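Local structure of Bd0816 (5CER) at residues S333-E338 with G378-Q383; S74-F79 with R204-R209; I345-D350 with Q363-K368; N64-L69 with V96-N101; S117-G122 with N215-D220. The protein probably removes the terminal D-alanine from D-Ala-D-Ala-ending cell-wall peptides, as a serine carboxypeptidase of the S13 family. The protein carries 2 engineered substitutions. All blocks are in the same frame, centred on the assembly; numbering follows the deposited sequence.

Contact 1: residues S333-E338 with G378-Q383; sequences SISTKE and GPKEIQ
Thr-336 and Pro-379 meet in a single backbone bridge, their CA atoms 4.2 Å apart, where strand 333-336 gives out; the touching parts run 130° apart, and the pairing is confined to this one bridge. It is fixed by two backbone bonds. Lys-380 N gives a nearly straight one to Ser-335 O (2.9 Å), coming from above the carbonyl plane, and Lys-337 N binds Gly-378 O at 3.1 Å. Between them, Thr-336 CA lies 3.2 Å from the same Gly-378 O, a CA-H...O contact.

Among the side chains, Ser-335 does most. Its OG stands anti to its own backbone N (chi1 163°), which carries the hydroxyl across to Lys-380 O in a bond of 2.5 Å. Ser-335 therefore holds Lys-380 twice, accepting from its N and donating to its O. Ile-382 CD1 lies against Ser-335 CB, 3.3 Å away in the model. Lys-337 lays its chain alongside the backbone of Gly-378 and Pro-379, and its ammonium has a weak bond to Ser-377 O. Thr-336 turns the other way: OG1 accepts from Glu-338 N in an ST turn and also bonds to Gly-339 O.

The loop following helix 356-375 is thus stitched to the end of strand 327-336. That strand runs between strands 317-324 and 339-348, and Ile-334 faces Ile-369, Leu-372 and Ile-373 of the helix, while Pro-379 also rests on Ile-373.

Contact 2: residues S74-F79 with R204-R209; sequences SRDPIF and RTILKR
Ile-78 and Ile-206 bring a non-regular loop, 74-79, up to one side of helix 204-209, with their CA atoms 7.1 Å apart. The contact is apolar and small, and all the residues that touch are buried.

The two isoleucines lie alongside each other, pointing opposite ways. Ile-78 offers its CG2 methyl to the tip of Ile-206, 3.8 Å from CD1, with CG1 almost as near. Ile-78 has CG1 anti to its backbone N (chi1 -158°), and this sends its other branch farther along the helix: CD1 meets Arg-209 CG at 3.9 Å, the two side chains crossing at about a right angle. Only the aliphatic root of Arg-209 is engaged here, its guanidinium being paired with Glu-115 and Asp-303. Pro-77 adds a looser touch, its CG 4.5 Å from Ile-206 CG2.

The loop is shaped from within. Asp-76 OD1 accepts from Ile-78 N at 3.0 Å, and a type I turn spans Asp-76 to Phe-79. Ile-218 of helix 216-225 touches both Ile-78 and Ile-206. What results is an Asx turn in the loop between strand 67-72 and helix 81-93 that sets Pro-77 and Ile-78 against apolar side chains of the successive helices 203-213 and 216-225.

Contact 3: residues I345-D350 with Q363-K368; sequences ILLHTD and QMIKNK
Ile-345 opens the contact by setting its CG2 methyl against Ile-365 CG1 at 4.0 Å; the same methyl has Lys-368 CD beside it. CG2 stands anti to the backbone N (CG1 at chi1 -64°), and the two isoleucines overlap head to tail. Leu-346 points away to the other face of the sheet, as strand alternation requires. Leu-347 returns to the helix and makes two contacts. Its CG lies 3.8 Å from Ile-365 CG1, the two side chains again pointing opposite ways, while its CD1 reaches Met-364 CE at 3.9 Å, the two side chains crossing obliquely; the methionine is poorly ordered. Ile-365 CG1 is therefore held between Ile-345 and Leu-347, two residues apart on one strand face.

At His-348 the chain leaves the interface. The His-348 ring stacks on Tyr-3 and gives a weak bond from NE2 to Asp-350 OD1, an oxygen that also pairs with Lys-326. Thr-349 bonds through OG1 to Asn-325 O, and Asp-350 N reaches Asp-357 OD2, on the helix that comes next.

Strand 345-348 and helix 363-368 run nearly antiparallel, at 152°, with their axes 9.9 Å apart. A long helix near the end of the chain, laid back over the antiparallel sheet whose last long strand leads into it, is the arrangement of the transpeptidase and beta-lactamase fold to which S13 enzymes belong.

Contact 4: residues N64-L69 with V96-N101; sequences NGSMDL and VTKIEN
Asp-68 holds CG anti to its own carbonyl carbon (chi1 -73°), and this brings OD1 within 3.0 Å of Asn-101 N, which donates to it on the anti side and well out of the carboxylate plane. Asn-101 has a similar first torsion, and the two side chains lie side by side, pointing the same way, with their flat groups only 17° apart.

The backbones pair in parallel at Met-67 and Ile-99. Met-67 N bonds to Lys-98 O at 3.1 Å, and its O takes Glu-100 N at 2.7 Å, nearly along the C=O axis. Beyond the corner at Glu-100 the register slips by one residue: Leu-69 N finds Asn-101 O (2.8 Å), and Asp-68 OD1 takes up the intervening N-H of Asn-101.

On one face the Met-67 side chain runs across that of Val-96, its CG 3.6 Å from Val-96 CG2, and Ile-99 CG2 reaches Leu-69 CB at 3.8 Å. Glu-100 and Asn-64 approach tip to tip on the opposite face. Glu-100, poorly ordered, has its salt bridge with Arg-177, and Asn-64 OD1 receives both Ser-66 N and Ser-66 OG, the first closing an Asx turn, as well as bonding to Thr-62 OG1.

The contact joins the two parallel strands of the beta-alpha-beta unit formed by strand 67-72, helix 81-93 and strand 98-104. Strand 54-61 borders it beside 67-72, and strand 175-181 beside 98-104, with Val-176 against Ile-99.

Contact 5: residues S117-G122 with N215-D220; sequences SPRIGG and NNYIAD
Asn-216 faces the loop 117-122 with its amide pointing an N-H at Gly-122 O. The acceptor lies in the amide plane, and the bond from ND2 is nearly straight, 3.0 Å long at 173°. Its first torsion, with CG anti to the carbonyl carbon (chi1 -64°), swings the amide alongside the carbonyl of Ile-120, and that carbonyl takes Asn-216 N at 2.9 Å. One residue is thus gripped twice by the loop, through backbone and side chain. The other amide atom, OD1, bonds to Lys-36 NZ.

Next to it Tyr-217 and Arg-119 pass at a slant. Arg-119 CD approaches Tyr-217 CD1 to 4.0 Å, and the guanidinium and ring planes differ by only 24°, though the charged end itself belongs to Asp-111. Tyr-217 N adds a weak, 3.5 Å bond to Arg-119 O. Ile-120 points away from the helix, yet its side chain runs across that of Asn-215, CG1 lying 3.8 Å from ND2. That ND2 is held by Ala-114 O and Gln-213 OE1, while OD1 caps the helix by accepting from Ile-218 N at 2.9 Å.

The successive carbonyls of Arg-119 and Ile-120 therefore meet N-H groups in the first turn of helix 216-225, whose N-cap is Asn-215. The Ser-Asn-Asn sequence ending at Asn-216 matches the SxN motif of penicillin-binding enzymes. The bond of Asn-216 OD1 to Lys-36, probably the counterpart of the lysine of the SxxK motif, although the deposited chain has alanine where that motif has its serine, is consistent with a place at the active site.

Contacts 2 and 5 form the middle of the molecule, 12 Å apart by their centres and touching where the Pro-77 carbonyl meets the Tyr-217 ring; they share the successive helices 203-213 and 216-225. Their segments alternate along the chain, so early loops are bound to later helices. Contacts 1 and 3 lie on one side, sharing the antiparallel sheet through neighbouring strands 327-336 and 339-348, with contact 3 falling between the two segments of contact 1. Contact 4 sits opposite, about 55 Å from both by centres, in the mixed sheet. The region that probably holds the active site thus lies centrally, with the antiparallel sheet to one side and the mixed sheet to the other.

Contact 1: residues S333-E338 with G378-Q383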
# COMPACT_ATOMS: atom_id res chain seq x y z
N SER A 333 -14.46 2.92 5.33
CA SER A 333 -15.91 2.84 5.32
C SER A 333 -16.42 1.84 4.28
O SER A 333 -15.76 1.56 3.29
CB SER A 333 -16.53 4.21 5.06
OG SER A 333 -16.36 4.57 3.70
N ILE A 334 -17.61 1.33 4.54
CA ILE A 334 -18.29 0.43 3.62
C ILE A 334 -19.55 1.14 3.19
O ILE A 334 -20.19 1.88 4.00
CB ILE A 334 -18.62 -0.92 4.29
CG1 ILE A 334 -19.39 -0.77 5.61
CG2 ILE A 334 -17.32 -1.72 4.55
CD1 ILE A 334 -19.83 -2.12 6.23
N SER A 335 -19.91 0.94 1.94
CA SER A 335 -21.11 1.54 1.39
C SER A 335 -22.11 0.40 1.17
O SER A 335 -21.83 -0.49 0.41
CB SER A 335 -20.79 2.23 0.07
OG SER A 335 -21.96 2.48 -0.68
N THR A 336 -23.27 0.50 1.80
CA THR A 336 -24.28 -0.53 1.84
C THR A 336 -25.62 0.08 1.54
O THR A 336 -25.79 1.30 1.56
CB THR A 336 -24.37 -1.15 3.25
OG1 THR A 336 -25.06 -0.27 4.15
CG2 THR A 336 -22.98 -1.44 3.81
N LYS A 337 -26.62 -0.77 1.32
CA LYS A 337 -27.98 -0.29 1.08
C LYS A 337 -28.60 0.46 2.27
O LYS A 337 -29.62 1.10 2.10
CB LYS A 337 -28.89 -1.44 0.59
CG LYS A 337 -28.48 -1.95 -0.78
CD LYS A 337 -29.51 -2.87 -1.41
CE LYS A 337 -29.02 -3.53 -2.71
NZ LYS A 337 -28.04 -4.64 -2.43
N GLU A 338 -28.04 0.33 3.48
CA GLU A 338 -28.47 1.12 4.64
C GLU A 338 -27.58 2.34 4.89
O GLU A 338 -27.65 2.92 5.97
CB GLU A 338 -28.50 0.25 5.88
CG GLU A 338 -29.56 -0.82 5.83
CD GLU A 338 -29.48 -1.77 7.00
OE1 GLU A 338 -28.81 -1.43 8.01
OE2 GLU A 338 -30.07 -2.86 6.92
N GLY A 378 -26.45 -5.59 2.12
CA GLY A 378 -25.63 -5.79 0.94
C GLY A 378 -24.93 -4.54 0.47
O GLY A 378 -25.17 -3.45 0.98
N PRO A 379 -24.07 -4.68 -0.52
CA PRO A 379 -23.25 -3.57 -0.93
C PRO A 379 -24.01 -2.58 -1.77
O PRO A 379 -24.97 -2.94 -2.46
CB PRO A 379 -22.16 -4.26 -1.75
CG PRO A 379 -22.78 -5.50 -2.27
CD PRO A 379 -23.75 -5.93 -1.22
N LYS A 380 -23.58 -1.34 -1.73
CA LYS A 380 -23.99 -0.34 -2.70
C LYS A 380 -22.73 0.23 -3.33
O LYS A 380 -21.90 0.85 -2.64
CB LYS A 380 -24.79 0.77 -2.03
CG LYS A 380 -25.11 1.92 -2.97
CD LYS A 380 -26.06 2.91 -2.38
CE LYS A 380 -26.45 3.95 -3.40
NZ LYS A 380 -27.47 4.89 -2.85
N GLU A 381 -22.59 0.06 -4.62
CA GLU A 381 -21.35 0.44 -5.28
C GLU A 381 -21.14 1.95 -5.19
O GLU A 381 -22.08 2.72 -5.36
CB GLU A 381 -21.38 -0.03 -6.74
CG GLU A 381 -20.14 0.33 -7.54
CD GLU A 381 -20.14 -0.27 -8.93
OE1 GLU A 381 -20.60 -1.41 -9.08
OE2 GLU A 381 -19.66 0.41 -9.88
N ILE A 382 -19.89 2.34 -4.96
CA ILE A 382 -19.52 3.75 -4.74
C ILE A 382 -19.33 4.51 -6.14
O ILE A 382 -18.77 3.95 -7.10
CB ILE A 382 -18.28 3.84 -3.73
CG1 ILE A 382 -18.72 3.73 -2.16
CG2 ILE A 382 -17.48 5.10 -4.00
CD1 ILE A 382 -19.58 4.86 -1.57
N GLN A 383 -19.81 5.76 -6.24
CA GLN A 383 -19.50 6.66 -7.38
C GLN A 383 -18.01 7.05 -7.38
O GLN A 383 -17.61 7.91 -6.59
CB GLN A 383 -20.31 7.97 -7.30
CG GLN A 383 -21.72 7.97 -7.90
CD GLN A 383 -21.87 8.73 -9.24
OE1 GLN A 383 -20.95 9.42 -9.76
NE2 GLN A 383 -23.05 8.59 -9.82

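Contact 2: residues S74-F79 with R204-R209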
# COMPACT_ATOMS: atom_id res chain seq x y z
N SER A 74 11.05 22.84 -0.44
CA SER A 74 9.75 22.96 0.22
C SER A 74 9.49 21.74 1.13
O SER A 74 8.38 21.52 1.54
CB SER A 74 8.69 23.01 -0.85
OG SER A 74 8.72 21.83 -1.67
N ARG A 75 10.52 20.93 1.40
CA ARG A 75 10.41 19.65 2.08
C ARG A 75 9.44 18.64 1.41
O ARG A 75 8.87 17.78 2.07
CB ARG A 75 10.06 19.84 3.58
CG ARG A 75 10.93 20.86 4.30
CD ARG A 75 10.81 20.72 5.83
NE ARG A 75 11.26 19.40 6.29
CZ ARG A 75 12.51 19.04 6.48
NH1 ARG A 75 13.51 19.88 6.30
NH2 ARG A 75 12.77 17.82 6.86
N ASP A 76 9.31 18.74 0.10
CA ASP A 76 8.42 17.89 -0.65
C ASP A 76 8.66 16.38 -0.37
O ASP A 76 9.75 15.85 -0.63
CB ASP A 76 8.57 18.20 -2.15
CG ASP A 76 7.52 17.50 -3.02
OD1 ASP A 76 7.02 16.43 -2.64
OD2 ASP A 76 7.21 18.05 -4.11
N PRO A 77 7.65 15.69 0.18
CA PRO A 77 7.87 14.34 0.64
C PRO A 77 7.71 13.28 -0.43
O PRO A 77 7.79 12.08 -0.10
CB PRO A 77 6.79 14.18 1.72
CG PRO A 77 5.68 15.01 1.20
CD PRO A 77 6.37 16.23 0.68
N ILE A 78 7.43 13.67 -1.66
CA ILE A 78 7.35 12.72 -2.78
C ILE A 78 8.37 13.06 -3.89
O ILE A 78 8.24 12.62 -5.03
CB ILE A 78 5.89 12.62 -3.30
CG1 ILE A 78 5.66 11.30 -4.07
CG2 ILE A 78 5.48 13.86 -4.09
CD1 ILE A 78 4.20 10.96 -4.29
N PHE A 79 9.41 13.83 -3.54
CA PHE A 79 10.44 14.24 -4.49
C PHE A 79 11.45 13.09 -4.63
O PHE A 79 12.25 12.83 -3.73
CB PHE A 79 11.11 15.54 -4.07
CG PHE A 79 11.53 16.40 -5.23
CD1 PHE A 79 12.38 15.90 -6.20
CD2 PHE A 79 11.10 17.74 -5.34
CE1 PHE A 79 12.79 16.69 -7.27
CE2 PHE A 79 11.50 18.54 -6.41
CZ PHE A 79 12.35 18.02 -7.37
N ARG A 204 -3.76 16.24 -1.35
CA ARG A 204 -4.70 15.14 -1.38
C ARG A 204 -4.25 13.98 -2.30
O ARG A 204 -4.51 12.82 -1.97
CB ARG A 204 -6.10 15.61 -1.77
CG ARG A 204 -6.27 15.96 -3.20
CD ARG A 204 -7.61 16.62 -3.45
NE ARG A 204 -7.64 16.75 -4.89
CZ ARG A 204 -7.58 17.82 -5.65
NH1 ARG A 204 -7.58 19.03 -5.14
NH2 ARG A 204 -7.56 17.65 -6.94
N THR A 205 -3.58 14.31 -3.41
CA THR A 205 -3.06 13.30 -4.33
C THR A 205 -1.77 12.65 -3.85
O THR A 205 -1.59 11.44 -4.02
CB THR A 205 -2.92 13.90 -5.72
OG1 THR A 205 -4.21 14.38 -6.10
CG2 THR A 205 -2.45 12.86 -6.75
N ILE A 206 -0.91 13.41 -3.20
CA ILE A 206 0.25 12.84 -2.53
C ILE A 206 -0.25 11.82 -1.46
O ILE A 206 0.29 10.75 -1.30
CB ILE A 206 1.11 13.93 -1.89
CG1 ILE A 206 1.81 14.76 -2.95
CG2 ILE A 206 2.14 13.29 -0.95
CD1 ILE A 206 2.67 15.91 -2.45
N LEU A 207 -1.30 12.19 -0.74
CA LEU A 207 -1.86 11.34 0.29
C LEU A 207 -2.50 10.08 -0.33
O LEU A 207 -2.33 8.97 0.21
CB LEU A 207 -2.84 12.14 1.14
CG LEU A 207 -2.20 13.29 1.98
CD1 LEU A 207 -3.28 14.22 2.53
CD2 LEU A 207 -1.36 12.76 3.12
N LYS A 208 -3.24 10.26 -1.42
CA LYS A 208 -3.84 9.15 -2.12
C LYS A 208 -2.78 8.14 -2.55
O LYS A 208 -2.94 6.94 -2.39
CB LYS A 208 -4.62 9.65 -3.33
CG LYS A 208 -5.30 8.53 -4.13
CD LYS A 208 -6.56 8.03 -3.44
CE LYS A 208 -7.17 6.88 -4.24
NZ LYS A 208 -8.59 6.56 -3.92
N ARG A 209 -1.66 8.67 -3.07
CA ARG A 209 -0.54 7.82 -3.46
C ARG A 209 0.07 7.06 -2.25
O ARG A 209 0.28 5.83 -2.33
CB ARG A 209 0.53 8.67 -4.16
CG ARG A 209 1.76 7.93 -4.64
CD ARG A 209 1.42 6.82 -5.57
NE ARG A 209 2.59 6.40 -6.33
CZ ARG A 209 2.61 5.38 -7.20
NH1 ARG A 209 1.55 4.58 -7.38
NH2 ARG A 209 3.75 5.10 -7.83

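Contact 3: residues I345-D350 with Q363-K368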
# COMPACT_ATOMS: atom_id res chain seq x y z
N ILE A 345 -10.86 -2.45 12.17
CA ILE A 345 -10.67 -3.84 12.56
C ILE A 345 -9.22 -4.06 12.86
O ILE A 345 -8.33 -3.77 12.01
CB ILE A 345 -11.07 -4.78 11.42
CG1 ILE A 345 -12.58 -4.64 11.12
CG2 ILE A 345 -10.79 -6.22 11.80
CD1 ILE A 345 -12.96 -5.19 9.76
N LEU A 346 -8.94 -4.51 14.07
CA LEU A 346 -7.59 -4.70 14.51
C LEU A 346 -7.41 -6.17 14.92
O LEU A 346 -8.06 -6.63 15.86
CB LEU A 346 -7.31 -3.73 15.70
CG LEU A 346 -7.58 -2.21 15.32
CD1 LEU A 346 -7.58 -1.21 16.45
CD2 LEU A 346 -6.41 -1.79 14.47
N LEU A 347 -6.50 -6.87 14.26
CA LEU A 347 -6.14 -8.24 14.60
C LEU A 347 -4.68 -8.37 15.08
O LEU A 347 -3.79 -7.61 14.66
CB LEU A 347 -6.30 -9.17 13.38
CG LEU A 347 -7.55 -9.52 12.56
CD1 LEU A 347 -7.71 -10.96 12.10
CD2 LEU A 347 -8.66 -9.13 13.48
N HIS A 348 -4.44 -9.32 15.98
CA HIS A 348 -3.10 -9.71 16.40
C HIS A 348 -2.63 -10.81 15.48
O HIS A 348 -3.45 -11.65 15.03
CB HIS A 348 -3.12 -10.19 17.86
CG HIS A 348 -1.77 -10.68 18.34
ND1 HIS A 348 -0.86 -9.89 19.02
CD2 HIS A 348 -1.18 -11.89 18.20
CE1 HIS A 348 0.22 -10.59 19.28
NE2 HIS A 348 0.06 -11.81 18.80
N THR A 349 -1.32 -10.81 15.20
CA THR A 349 -0.64 -11.89 14.51
C THR A 349 0.70 -12.13 15.20
O THR A 349 1.12 -11.29 15.98
CB THR A 349 -0.38 -11.58 13.00
OG1 THR A 349 0.42 -10.39 12.82
CG2 THR A 349 -1.69 -11.47 12.24
N ASP A 350 1.38 -13.24 14.87
CA ASP A 350 2.78 -13.52 15.31
C ASP A 350 3.61 -14.17 14.20
O ASP A 350 3.66 -15.40 14.09
CB ASP A 350 2.83 -14.46 16.55
CG ASP A 350 2.07 -13.91 17.77
OD1 ASP A 350 2.63 -13.01 18.46
OD2 ASP A 350 0.95 -14.43 18.02
N GLN A 363 -7.76 -13.00 5.29
CA GLN A 363 -9.07 -13.53 4.91
C GLN A 363 -10.10 -13.41 6.05
O GLN A 363 -11.31 -13.28 5.78
CB GLN A 363 -8.97 -14.94 4.38
CG GLN A 363 -10.17 -15.38 3.54
CD GLN A 363 -10.37 -14.53 2.29
OE1 GLN A 363 -9.39 -14.15 1.63
NE2 GLN A 363 -11.62 -14.18 1.99
N MET A 364 -9.65 -13.43 7.31
CA MET A 364 -10.56 -13.18 8.44
C MET A 364 -11.12 -11.76 8.36
O MET A 364 -12.30 -11.56 8.50
CB MET A 364 -9.86 -13.36 9.78
CG MET A 364 -9.56 -14.80 10.15
SD MET A 364 -8.65 -14.97 11.72
CE MET A 364 -9.70 -14.16 12.92
N ILE A 365 -10.26 -10.79 8.09
CA ILE A 365 -10.68 -9.40 7.98
C ILE A 365 -11.68 -9.26 6.84
O ILE A 365 -12.71 -8.60 6.99
CB ILE A 365 -9.47 -8.45 7.80
CG1 ILE A 365 -8.68 -8.35 9.10
CG2 ILE A 365 -9.91 -7.07 7.37
CD1 ILE A 365 -7.36 -7.62 8.98
N LYS A 366 -11.37 -9.87 5.71
CA LYS A 366 -12.24 -9.77 4.52
C LYS A 366 -13.62 -10.36 4.77
O LYS A 366 -14.64 -9.79 4.33
CB LYS A 366 -11.60 -10.46 3.30
CG LYS A 366 -10.43 -9.67 2.73
CD LYS A 366 -9.70 -10.48 1.69
CE LYS A 366 -8.47 -9.73 1.19
NZ LYS A 366 -7.88 -10.40 0.01
N ASN A 367 -13.64 -11.49 5.45
CA ASN A 367 -14.90 -12.12 5.77
C ASN A 367 -15.69 -11.33 6.81
O ASN A 367 -16.91 -11.28 6.74
CB ASN A 367 -14.67 -13.57 6.21
CG ASN A 367 -14.20 -14.47 5.07
OD1 ASN A 367 -14.26 -14.11 3.85
ND2 ASN A 367 -13.77 -15.64 5.43
N LYS A 368 -14.98 -10.66 7.70
CA LYS A 368 -15.62 -9.81 8.69
C LYS A 368 -16.29 -8.64 8.02
O LYS A 368 -17.44 -8.37 8.27
CB LYS A 368 -14.61 -9.31 9.69
CG LYS A 368 -15.12 -9.32 11.12
CD LYS A 368 -13.95 -9.17 12.09
CE LYS A 368 -13.96 -10.06 13.31
NZ LYS A 368 -14.84 -11.24 13.33

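Contact 4: residues N64-L69 with V96-N101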
# COMPACT_ATOMS: atom_id res chain seq x y z
N ASN A 64 30.07 30.13 -19.76
CA ASN A 64 30.08 29.05 -20.78
C ASN A 64 28.70 28.76 -21.43
O ASN A 64 28.63 28.02 -22.41
CB ASN A 64 30.69 27.73 -20.25
CG ASN A 64 30.08 27.27 -18.94
OD1 ASN A 64 28.90 27.43 -18.73
ND2 ASN A 64 30.88 26.72 -18.07
N GLY A 65 27.62 29.34 -20.89
CA GLY A 65 26.27 29.17 -21.45
C GLY A 65 25.43 28.12 -20.78
O GLY A 65 24.35 27.83 -21.26
N SER A 66 25.93 27.55 -19.70
CA SER A 66 25.14 26.67 -18.81
C SER A 66 24.49 27.50 -17.68
O SER A 66 24.55 28.72 -17.69
CB SER A 66 26.02 25.52 -18.25
OG SER A 66 27.08 25.12 -19.11
N MET A 67 23.83 26.83 -16.75
CA MET A 67 23.24 27.48 -15.60
C MET A 67 23.90 26.99 -14.30
O MET A 67 24.38 25.88 -14.23
CB MET A 67 21.73 27.18 -15.54
CG MET A 67 20.84 27.80 -16.61
SD MET A 67 20.94 29.59 -16.80
CE MET A 67 19.27 30.12 -17.15
N ASP A 68 24.02 27.88 -13.33
CA ASP A 68 24.11 27.48 -11.93
C ASP A 68 22.66 27.37 -11.44
O ASP A 68 21.77 28.10 -11.91
CB ASP A 68 24.87 28.50 -11.06
CG ASP A 68 26.40 28.51 -11.30
OD1 ASP A 68 26.95 27.52 -11.81
OD2 ASP A 68 27.05 29.52 -10.98
N LEU A 69 22.44 26.46 -10.50
CA LEU A 69 21.14 26.21 -9.93
C LEU A 69 21.24 26.13 -8.38
O LEU A 69 22.01 25.33 -7.84
CB LEU A 69 20.59 24.89 -10.47
CG LEU A 69 19.30 24.32 -9.86
CD1 LEU A 69 18.20 25.37 -9.73
CD2 LEU A 69 18.81 23.19 -10.75
N VAL A 96 17.45 24.57 -20.69
CA VAL A 96 18.52 24.24 -19.75
C VAL A 96 18.81 22.75 -19.82
O VAL A 96 17.96 21.91 -19.44
CB VAL A 96 18.16 24.67 -18.33
CG1 VAL A 96 19.21 24.15 -17.34
CG2 VAL A 96 18.04 26.18 -18.24
N THR A 97 20.00 22.42 -20.31
CA THR A 97 20.44 21.07 -20.49
C THR A 97 21.69 20.77 -19.62
O THR A 97 22.04 19.60 -19.35
CB THR A 97 20.61 20.91 -22.03
OG1 THR A 97 19.88 19.79 -22.53
CG2 THR A 97 22.06 20.95 -22.54
N LYS A 98 22.34 21.81 -19.12
CA LYS A 98 23.62 21.71 -18.41
C LYS A 98 23.63 22.60 -17.18
O LYS A 98 23.33 23.78 -17.30
CB LYS A 98 24.77 22.13 -19.35
CG LYS A 98 25.08 21.10 -20.43
CD LYS A 98 26.33 21.44 -21.25
CE LYS A 98 26.30 20.71 -22.56
NZ LYS A 98 27.64 20.46 -23.16
N ILE A 99 23.96 22.02 -16.03
CA ILE A 99 24.11 22.76 -14.81
C ILE A 99 25.58 22.73 -14.38
O ILE A 99 26.15 21.65 -14.24
CB ILE A 99 23.30 22.18 -13.63
CG1 ILE A 99 21.88 21.74 -14.03
CG2 ILE A 99 23.35 23.14 -12.41
CD1 ILE A 99 20.88 22.80 -14.42
N GLU A 100 26.19 23.89 -14.17
CA GLU A 100 27.56 23.95 -13.61
C GLU A 100 27.53 23.61 -12.12
O GLU A 100 27.90 22.50 -11.74
CB GLU A 100 28.20 25.32 -13.81
CG GLU A 100 28.82 25.56 -15.17
CD GLU A 100 29.84 24.51 -15.56
OE1 GLU A 100 30.86 24.41 -14.86
OE2 GLU A 100 29.64 23.85 -16.60
N ASN A 101 27.09 24.56 -11.29
CA ASN A 101 27.05 24.42 -9.84
C ASN A 101 25.61 24.26 -9.39
O ASN A 101 24.79 25.18 -9.53
CB ASN A 101 27.60 25.67 -9.15
CG ASN A 101 29.08 25.86 -9.34
OD1 ASN A 101 29.56 27.01 -9.31
ND2 ASN A 101 29.79 24.80 -9.58

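Contact 5: residues S117-G122 with N215-D220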
# COMPACT_ATOMS: atom_id res chain seq x y z
N SER A 117 9.93 0.32 -3.87
CA SER A 117 10.64 -0.55 -2.94
C SER A 117 12.13 -0.26 -2.98
O SER A 117 12.68 0.01 -4.05
CB SER A 117 10.43 -1.99 -3.29
OG SER A 117 9.07 -2.34 -3.09
N PRO A 118 12.82 -0.31 -1.84
CA PRO A 118 12.27 -0.72 -0.54
C PRO A 118 11.79 0.45 0.37
O PRO A 118 11.54 0.21 1.55
CB PRO A 118 13.49 -1.39 0.10
CG PRO A 118 14.64 -0.55 -0.36
CD PRO A 118 14.28 -0.10 -1.76
N ARG A 119 11.66 1.66 -0.16
CA ARG A 119 11.21 2.79 0.63
C ARG A 119 9.73 2.69 1.05
O ARG A 119 9.37 3.22 2.11
CB ARG A 119 11.40 4.10 -0.12
CG ARG A 119 12.84 4.49 -0.28
CD ARG A 119 13.31 5.12 1.00
NE ARG A 119 14.75 5.24 0.96
CZ ARG A 119 15.62 4.30 1.34
NH1 ARG A 119 15.22 3.15 1.88
NH2 ARG A 119 16.92 4.56 1.24
N ILE A 120 8.89 2.07 0.20
CA ILE A 120 7.48 1.84 0.50
C ILE A 120 7.31 1.12 1.82
O ILE A 120 6.62 1.63 2.69
CB ILE A 120 6.79 1.01 -0.61
CG1 ILE A 120 6.63 1.90 -1.87
CG2 ILE A 120 5.43 0.50 -0.16
CD1 ILE A 120 6.39 1.14 -3.17
N GLY A 121 7.98 -0.02 1.97
CA GLY A 121 7.87 -0.86 3.17
C GLY A 121 9.03 -0.83 4.14
O GLY A 121 9.01 -1.50 5.17
N GLY A 122 10.10 -0.10 3.79
CA GLY A 122 11.32 -0.09 4.61
C GLY A 122 11.21 0.85 5.80
O GLY A 122 10.25 1.56 5.95
N ASN A 215 2.92 3.90 1.66
CA ASN A 215 4.26 4.43 1.53
C ASN A 215 4.83 5.02 2.83
O ASN A 215 4.46 6.11 3.23
CB ASN A 215 4.32 5.46 0.42
CG ASN A 215 5.73 5.77 0.00
OD1 ASN A 215 6.58 6.13 0.84
ND2 ASN A 215 6.03 5.60 -1.29
N ASN A 216 5.75 4.28 3.46
CA ASN A 216 6.38 4.70 4.69
C ASN A 216 7.22 5.98 4.55
O ASN A 216 7.25 6.80 5.46
CB ASN A 216 7.29 3.59 5.29
CG ASN A 216 6.54 2.34 5.71
OD1 ASN A 216 5.32 2.33 5.81
ND2 ASN A 216 7.27 1.29 6.01
N TYR A 217 7.96 6.09 3.45
CA TYR A 217 8.78 7.27 3.21
C TYR A 217 7.95 8.55 3.26
O TYR A 217 8.31 9.51 3.94
CB TYR A 217 9.56 7.16 1.86
CG TYR A 217 10.36 8.41 1.56
CD1 TYR A 217 11.64 8.59 2.10
CD2 TYR A 217 9.81 9.45 0.77
CE1 TYR A 217 12.37 9.75 1.84
CE2 TYR A 217 10.52 10.61 0.52
CZ TYR A 217 11.81 10.78 1.05
OH TYR A 217 12.52 11.93 0.79
N ILE A 218 6.84 8.54 2.52
CA ILE A 218 5.99 9.72 2.42
C ILE A 218 5.36 10.01 3.78
O ILE A 218 5.40 11.17 4.26
CB ILE A 218 4.89 9.58 1.35
CG1 ILE A 218 5.50 9.38 -0.04
CG2 ILE A 218 3.99 10.82 1.36
CD1 ILE A 218 4.54 8.90 -1.13
N ALA A 219 4.79 8.96 4.41
CA ALA A 219 4.11 9.13 5.74
C ALA A 219 5.08 9.61 6.85
O ALA A 219 4.76 10.50 7.59
CB ALA A 219 3.45 7.83 6.18
N ASP A 220 6.28 9.03 6.89
CA ASP A 220 7.23 9.37 7.93
C ASP A 220 7.76 10.77 7.78
O ASP A 220 8.02 11.43 8.77
CB ASP A 220 8.39 8.37 7.98
CG ASP A 220 7.95 6.97 8.52
OD1 ASP A 220 7.04 6.92 9.38
OD2 ASP A 220 8.59 6.00 8.12